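Local coordinates for protein nigritoxine (Vibrio nigripulchritudo, PDB 5M41) that is a bacterial toxin active against crustaceans and insects, with a new fold and a mechanism left open, at residues A605-I610 with M726-T731; E675-K680 with F689-I694. One frame throughout, in Å; residues are numbered along the deposited sequence.

Interaction 1: A605-I610 with M726-T731; sequences AFLTYI and MGQVLT
Ile-610 serves both a ring of its own helix and the helix opposite. Its CG1 lies 3.7 Å above one face of the Phe-606 ring, offset toward the rim. Its CG2 reaches across to Val-729 and meets CG1 of that residue at 3.9 Å. The split follows from the first torsion of Ile-610 (chi1 -67°), which sets CG1 beside the backbone N and CG2 opposite that N. Tyr-609 faces another way, and its ring meets those of Phe-582 and Phe-618. Val-729 is the main apolar side chain of 726-731 here. Its CG2 lies 3.9 Å from CD1 of Leu-607, and the two side chains pass in opposite directions. The same methyl of Leu-607 touches Gln-728 CG at 3.8 Å, where the chains cross at about a right angle. The two segments belong to helices 603-614 and 719-731. Each follows a strand of the C-terminal antiparallel sheet, 594-601 and 713-715. One strand separates these two, so they run in the same direction. The helices do likewise, with segment axes 14° apart and 10.4 Å at closest approach. No hydrogen bond joins the segments, and three of the four touching residues are buried. Lys-614 NZ bonds to the backbone O of Val-729, and Gln-728 NE2 makes a weak bond to Glu-611. Within helix 719-731, Gly-727 O accepts two bonds from Thr-731, with OG1 at 2.6 Å and the backbone N at 2.9 Å. The hydroxyl stands 17° from the carbonyl plane. Thr-731 OG1 is also hydrogen-bonded to Gln-735 N.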
# COMPACT_ATOMS: atom_id res chain seq x y z
N ALA A 605 31.05 11.26 4.90
CA ALA A 605 29.63 11.51 4.65
C ALA A 605 29.04 10.20 4.15
O ALA A 605 27.99 9.77 4.64
CB ALA A 605 29.42 12.63 3.63
N PHE A 606 29.74 9.58 3.19
CA PHE A 606 29.33 8.32 2.59
C PHE A 606 29.30 7.23 3.67
O PHE A 606 28.31 6.53 3.82
CB PHE A 606 30.27 7.92 1.43
CG PHE A 606 29.86 6.63 0.72
CD1 PHE A 606 28.78 6.62 -0.19
CD2 PHE A 606 30.55 5.44 0.94
CE1 PHE A 606 28.41 5.45 -0.85
CE2 PHE A 606 30.18 4.27 0.28
CZ PHE A 606 29.11 4.27 -0.62
N LEU A 607 30.39 7.14 4.44
CA LEU A 607 30.50 6.15 5.52
C LEU A 607 29.31 6.26 6.49
O LEU A 607 28.67 5.25 6.81
CB LEU A 607 31.84 6.26 6.29
CG LEU A 607 32.03 5.36 7.52
CD1 LEU A 607 31.86 3.88 7.17
CD2 LEU A 607 33.37 5.62 8.23
N THR A 608 29.03 7.48 6.94
CA THR A 608 27.98 7.72 7.93
C THR A 608 26.64 7.34 7.33
O THR A 608 25.86 6.62 7.96
CB THR A 608 27.95 9.18 8.43
OG1 THR A 608 29.18 9.46 9.10
CG2 THR A 608 26.81 9.39 9.42
N TYR A 609 26.38 7.81 6.12
CA TYR A 609 25.09 7.51 5.51
C TYR A 609 24.88 6.01 5.36
O TYR A 609 23.84 5.49 5.76
CB TYR A 609 24.86 8.27 4.19
CG TYR A 609 23.55 7.90 3.53
CD1 TYR A 609 22.34 8.47 3.95
CD2 TYR A 609 23.51 6.96 2.50
CE1 TYR A 609 21.14 8.12 3.36
CE2 TYR A 609 22.31 6.60 1.90
CZ TYR A 609 21.13 7.19 2.33
OH TYR A 609 19.93 6.84 1.73
N ILE A 610 25.87 5.31 4.83
CA ILE A 610 25.74 3.89 4.56
C ILE A 610 25.59 3.08 5.86
O ILE A 610 24.72 2.19 5.95
CB ILE A 610 26.89 3.37 3.66
CG1 ILE A 610 26.76 3.99 2.26
CG2 ILE A 610 26.91 1.84 3.56
CD1 ILE A 610 25.50 3.59 1.48
N MET A 726 35.75 0.54 2.71
CA MET A 726 35.06 -0.66 2.21
C MET A 726 35.06 -1.79 3.24
O MET A 726 34.07 -2.48 3.39
CB MET A 726 35.64 -1.14 0.88
CG MET A 726 35.50 -0.15 -0.26
SD MET A 726 33.77 0.28 -0.60
CE MET A 726 33.41 -0.76 -1.99
N GLY A 727 36.17 -1.97 3.94
CA GLY A 727 36.27 -2.95 5.01
C GLY A 727 35.14 -2.76 6.00
O GLY A 727 34.48 -3.74 6.38
N GLN A 728 34.90 -1.50 6.37
CA GLN A 728 33.86 -1.18 7.33
C GLN A 728 32.47 -1.35 6.72
O GLN A 728 31.59 -2.03 7.30
CB GLN A 728 34.03 0.25 7.91
CG GLN A 728 32.91 0.65 8.89
CD GLN A 728 32.77 -0.31 10.07
OE1 GLN A 728 33.74 -0.90 10.50
NE2 GLN A 728 31.55 -0.47 10.58
N VAL A 729 32.29 -0.75 5.54
CA VAL A 729 30.99 -0.73 4.89
C VAL A 729 30.57 -2.16 4.54
O VAL A 729 29.43 -2.58 4.78
CB VAL A 729 31.05 0.22 3.65
CG1 VAL A 729 30.08 -0.19 2.58
CG2 VAL A 729 30.82 1.67 4.07
N LEU A 730 31.50 -2.93 4.00
CA LEU A 730 31.15 -4.25 3.51
C LEU A 730 31.20 -5.35 4.56
O LEU A 730 30.46 -6.33 4.43
CB LEU A 730 32.00 -4.64 2.31
CG LEU A 730 31.96 -3.66 1.12
CD1 LEU A 730 33.00 -4.04 0.08
CD2 LEU A 730 30.57 -3.59 0.50
N THR A 731 32.06 -5.20 5.57
CA THR A 731 32.28 -6.31 6.52
C THR A 731 32.24 -5.90 8.00
O THR A 731 32.62 -6.69 8.87
CB THR A 731 33.60 -7.08 6.24
OG1 THR A 731 34.72 -6.33 6.74
CG2 THR A 731 33.79 -7.37 4.73

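Interaction 2: E675-K680 with F689-I694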
# COMPACT_ATOMS: atom_id res chain seq x y z
N GLU A 675 26.69 -0.76 -5.84
CA GLU A 675 25.42 -1.07 -6.47
C GLU A 675 24.89 -2.46 -6.06
O GLU A 675 23.71 -2.61 -5.79
CB GLU A 675 25.62 -1.04 -7.98
CG GLU A 675 24.36 -1.13 -8.81
CD GLU A 675 24.63 -0.97 -10.30
OE1 GLU A 675 25.72 -1.42 -10.75
OE2 GLU A 675 23.77 -0.40 -11.02
N ASN A 676 25.76 -3.45 -5.99
CA ASN A 676 25.37 -4.77 -5.51
C ASN A 676 25.08 -4.83 -4.00
O ASN A 676 24.39 -5.74 -3.57
CB ASN A 676 26.42 -5.81 -5.85
CG ASN A 676 26.00 -7.22 -5.42
OD1 ASN A 676 25.05 -7.80 -5.96
ND2 ASN A 676 26.70 -7.76 -4.42
N ALA A 677 25.61 -3.90 -3.20
CA ALA A 677 25.32 -3.91 -1.75
C ALA A 677 25.51 -5.32 -1.10
O ALA A 677 24.59 -5.84 -0.47
CB ALA A 677 23.88 -3.42 -1.52
N PRO A 678 26.67 -5.95 -1.29
CA PRO A 678 26.82 -7.31 -0.75
C PRO A 678 27.10 -7.32 0.74
O PRO A 678 27.39 -6.27 1.34
CB PRO A 678 28.04 -7.84 -1.49
CG PRO A 678 28.87 -6.60 -1.71
CD PRO A 678 27.88 -5.50 -2.00
N THR A 679 26.98 -8.51 1.32
CA THR A 679 27.39 -8.79 2.69
C THR A 679 26.79 -7.79 3.66
O THR A 679 25.57 -7.63 3.66
CB THR A 679 28.92 -8.96 2.80
OG1 THR A 679 29.54 -7.72 2.45
CG2 THR A 679 29.40 -9.97 1.80
N LYS A 680 27.60 -7.10 4.47
CA LYS A 680 27.02 -6.22 5.51
C LYS A 680 26.24 -5.01 4.97
O LYS A 680 25.48 -4.36 5.71
CB LYS A 680 28.06 -5.80 6.55
CG LYS A 680 28.74 -6.96 7.27
CD LYS A 680 27.77 -7.82 8.07
CE LYS A 680 28.54 -8.93 8.81
NZ LYS A 680 27.80 -10.21 8.69
N PHE A 689 15.53 3.31 -4.42
CA PHE A 689 15.51 4.71 -4.81
C PHE A 689 16.79 5.42 -4.34
O PHE A 689 17.44 6.12 -5.12
CB PHE A 689 14.24 5.39 -4.28
CG PHE A 689 14.09 6.84 -4.71
CD1 PHE A 689 13.59 7.16 -5.97
CD2 PHE A 689 14.43 7.88 -3.84
CE1 PHE A 689 13.42 8.49 -6.36
CE2 PHE A 689 14.27 9.21 -4.22
CZ PHE A 689 13.76 9.51 -5.48
N ALA A 690 17.15 5.23 -3.07
CA ALA A 690 18.35 5.81 -2.52
C ALA A 690 19.57 5.29 -3.23
O ALA A 690 20.39 6.09 -3.70
CB ALA A 690 18.46 5.56 -1.03
N LEU A 691 19.70 3.96 -3.31
CA LEU A 691 20.88 3.34 -3.94
C LEU A 691 21.10 3.72 -5.41
O LEU A 691 22.24 4.01 -5.80
CB LEU A 691 20.85 1.81 -3.78
CG LEU A 691 22.15 1.06 -4.05
CD1 LEU A 691 23.30 1.59 -3.20
CD2 LEU A 691 21.95 -0.42 -3.78
N ASN A 692 20.04 3.68 -6.22
CA ASN A 692 20.11 4.13 -7.63
C ASN A 692 20.60 5.60 -7.76
O ASN A 692 21.44 5.91 -8.62
CB ASN A 692 18.74 4.00 -8.33
CG ASN A 692 18.34 2.55 -8.56
OD1 ASN A 692 19.14 1.63 -8.41
ND2 ASN A 692 17.07 2.33 -8.90
N ASN A 693 20.06 6.48 -6.92
CA ASN A 693 20.49 7.87 -6.90
C ASN A 693 21.94 8.07 -6.45
O ASN A 693 22.62 8.94 -6.96
CB ASN A 693 19.54 8.72 -6.06
CG ASN A 693 18.31 9.12 -6.84
OD1 ASN A 693 18.41 9.70 -7.91
ND2 ASN A 693 17.14 8.81 -6.31
N ILE A 694 22.42 7.25 -5.50
CA ILE A 694 23.83 7.28 -5.09
C ILE A 694 24.72 6.98 -6.31
O ILE A 694 25.72 7.68 -6.57
CB ILE A 694 24.09 6.26 -3.97
CG1 ILE A 694 23.56 6.77 -2.63
CG2 ILE A 694 25.57 5.86 -3.90
CD1 ILE A 694 23.65 5.74 -1.53
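Leu-691 extends CG opposite its backbone N (chi1 -165°). Its chi2 of 55° turns CD1 aside and leaves CD2 anti to CA, at the far end of an extended chain, by the end of helix 667-676. This one methyl makes both of the close contacts. It lies 3.5 Å from the backbone O of Glu-675 and 4.2 Å from CB of Ala-677. Ala-677 is the first residue past the helix, and its positive phi of 48° marks where the chain turns out of the helical path. Its CB points toward 689-694. The meeting is therefore one of a leucine methyl with a backbone carbonyl and an alanine methyl, and no hydrogen bond crosses. Leu-691 and Ala-677 are buried, whereas Glu-675 is partly exposed. The carboxylate of Glu-675 makes a long, weak ion pair with Arg-699, further along the helix of Leu-691. Within 689-694, Asn-693 turns back on the preceding turn. Its ND2 sits 3.4 Å above the centre of the Phe-689 ring, and it also gives a weak, bent bond to Phe-689 O at 3.0 Å. Its OD1 is taken by Asn-578 ND2, so both ends of the amide are engaged. Helix 688-704 also packs by Ala-690 and Ile-694 against Tyr-609 of helix 603-614. The contact packs two consecutive helices, 667-676 and 688-704, against each other where the first ends and the connecting loop 677-687 begins.

Overall arrangement
Interactions 1 and 2 lie side by side in the C-terminal part of the chain, among helices that accompany the six-stranded antiparallel sheet. Their centres are about 11 Å apart. Four helices take part, in the order 603-614, 667-676, 688-704 and 719-731. Interaction 1 joins the first to the last, and interaction 2 joins the middle pair. The long-range contact thus spans the local one in sequence. The two are tied directly: Leu-730 O probably accepts hydrogen bonds from Thr-679 OG1 and Lys-680 N. The loop after helix 667-676 is thereby held to helix 719-731 at Leu-730. The magnesium site belongs to a much earlier part of the chain.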